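PDB 3S8D: coenzyme A transferase from Yersinia pestis, which probably transfers coenzyme A between acyl-CoA thioesters and carboxylates such as acetate. Local coordinates for residues Glu50-Leu55 with Ile177-Arg182. Numbering follows the deposited sequence.
Sequences EPPALL and IVEVNR
Glu179 meets the first turn of helix 52-63 from strand 175-180 of the parallel, Rossmann-like sheet in the N-terminal domain, and its carboxylate accepts the backbone N-H of Ala53. The bond from Ala53 N to Glu179 OE1 is 3.2 Å long and bent, 138° at the hydrogen; it reaches OE1 on the syn side, 27° out of the carboxylate plane. Glutamate suits this place because its chain, extended from CB outward with CG anti to the backbone N (chi1 -177°), spans the gap from strand to helix. A negative group here should also be favoured by the helix dipole. Pro51 holds the N-cap position and Pro52 opens the helix; having no N-H, neither proline adds an unpaired donor to this end. Below the carboxylate the contact turns apolar: Leu54 sets CD2 3.5 Å and CD1 3.6 Å from Ile177 CG2, the branch that turns to the helix while CG1 leads away. Both leucine and isoleucine are buried, and Met145 and Val203 of the two neighbouring strands also touch Leu54. Backbone hydrogen bonds pair Glu179 with His146, and Val178 with Ala201 and Val203, so that the strand lies between its two neighbours in the sheet. Within the helical turn, Leu55 N closes on Pro51 O at 2.8 Å.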
# COMPACT_ATOMS: atom_id res chain seq x y z
N GLU A 50 6.18 -21.03 18.99
CA GLU A 50 5.16 -22.09 19.06
C GLU A 50 5.54 -23.09 20.15
O GLU A 50 6.60 -23.71 20.07
CB GLU A 50 5.03 -22.81 17.71
CG GLU A 50 4.32 -22.00 16.63
CD GLU A 50 4.40 -22.68 15.26
OE1 GLU A 50 5.07 -23.74 15.16
OE2 GLU A 50 3.81 -22.15 14.29
N PRO A 51 4.65 -23.27 21.15
CA PRO A 51 4.83 -24.08 22.36
C PRO A 51 4.64 -25.60 22.17
O PRO A 51 3.51 -26.06 22.28
CB PRO A 51 3.73 -23.56 23.31
CG PRO A 51 2.86 -22.57 22.46
CD PRO A 51 3.29 -22.70 21.05
N PRO A 52 5.74 -26.35 21.94
CA PRO A 52 5.68 -27.76 21.54
C PRO A 52 4.86 -28.66 22.48
O PRO A 52 4.05 -29.48 22.01
CB PRO A 52 7.15 -28.20 21.55
CG PRO A 52 7.95 -26.95 21.43
CD PRO A 52 7.14 -25.91 22.16
N ALA A 53 5.07 -28.51 23.79
CA ALA A 53 4.39 -29.35 24.78
C ALA A 53 2.89 -29.03 24.84
O ALA A 53 2.05 -29.93 24.88
CB ALA A 53 5.03 -29.21 26.15
N LEU A 54 2.56 -27.74 24.86
CA LEU A 54 1.17 -27.31 24.80
C LEU A 54 0.51 -27.80 23.50
O LEU A 54 -0.67 -28.20 23.50
CB LEU A 54 1.10 -25.79 24.90
CG LEU A 54 1.28 -25.26 26.33
CD1 LEU A 54 1.50 -23.74 26.36
CD2 LEU A 54 0.09 -25.68 27.21
N LEU A 55 1.26 -27.79 22.41
CA LEU A 55 0.73 -28.19 21.11
C LEU A 55 0.56 -29.70 21.02
O LEU A 55 -0.48 -30.19 20.57
CB LEU A 55 1.62 -27.67 19.97
CG LEU A 55 1.60 -26.14 19.83
CD1 LEU A 55 2.53 -25.66 18.72
CD2 LEU A 55 0.17 -25.64 19.62
N ILE A 177 -1.72 -18.94 27.82
CA ILE A 177 -1.00 -20.10 28.32
C ILE A 177 0.42 -20.08 27.81
O ILE A 177 0.65 -19.98 26.60
CB ILE A 177 -1.63 -21.45 27.88
CG1 ILE A 177 -3.16 -21.46 28.03
CG2 ILE A 177 -0.99 -22.62 28.63
CD1 ILE A 177 -3.63 -21.18 29.43
N VAL A 178 1.37 -20.16 28.72
CA VAL A 178 2.78 -20.07 28.35
C VAL A 178 3.55 -21.33 28.73
O VAL A 178 3.33 -21.92 29.78
CB VAL A 178 3.45 -18.86 29.01
CG1 VAL A 178 2.78 -17.57 28.56
CG2 VAL A 178 3.40 -18.98 30.53
N GLU A 179 4.47 -21.72 27.85
CA GLU A 179 5.35 -22.85 28.12
C GLU A 179 6.73 -22.32 28.46
O GLU A 179 7.50 -21.94 27.58
CB GLU A 179 5.42 -23.78 26.91
CG GLU A 179 6.27 -25.02 27.13
CD GLU A 179 6.28 -25.94 25.93
OE1 GLU A 179 5.66 -25.59 24.90
OE2 GLU A 179 6.91 -27.01 26.01
N VAL A 180 7.05 -22.29 29.75
CA VAL A 180 8.34 -21.79 30.21
C VAL A 180 9.47 -22.65 29.65
O VAL A 180 9.49 -23.86 29.84
CB VAL A 180 8.43 -21.76 31.74
CG1 VAL A 180 9.85 -21.45 32.18
CG2 VAL A 180 7.46 -20.74 32.31
N ASN A 181 10.42 -22.00 28.98
CA ASN A 181 11.55 -22.71 28.40
C ASN A 181 12.85 -21.93 28.58
O ASN A 181 13.08 -20.89 27.94
CB ASN A 181 11.27 -23.04 26.93
CG ASN A 181 12.41 -23.80 26.28
OD1 ASN A 181 13.38 -24.18 26.94
ND2 ASN A 181 12.30 -24.02 24.98
N ARG A 182 13.71 -22.43 29.47
CA ARG A 182 14.97 -21.77 29.80
C ARG A 182 15.81 -21.47 28.56
O ARG A 182 16.70 -20.61 28.61
CB ARG A 182 15.79 -22.63 30.78
CG ARG A 182 16.79 -23.56 30.09
CD ARG A 182 17.70 -24.31 31.08
NE ARG A 182 18.23 -25.51 30.43
CZ ARG A 182 17.97 -26.76 30.83
NH1 ARG A 182 17.23 -26.97 31.92
NH2 ARG A 182 18.48 -27.79 30.17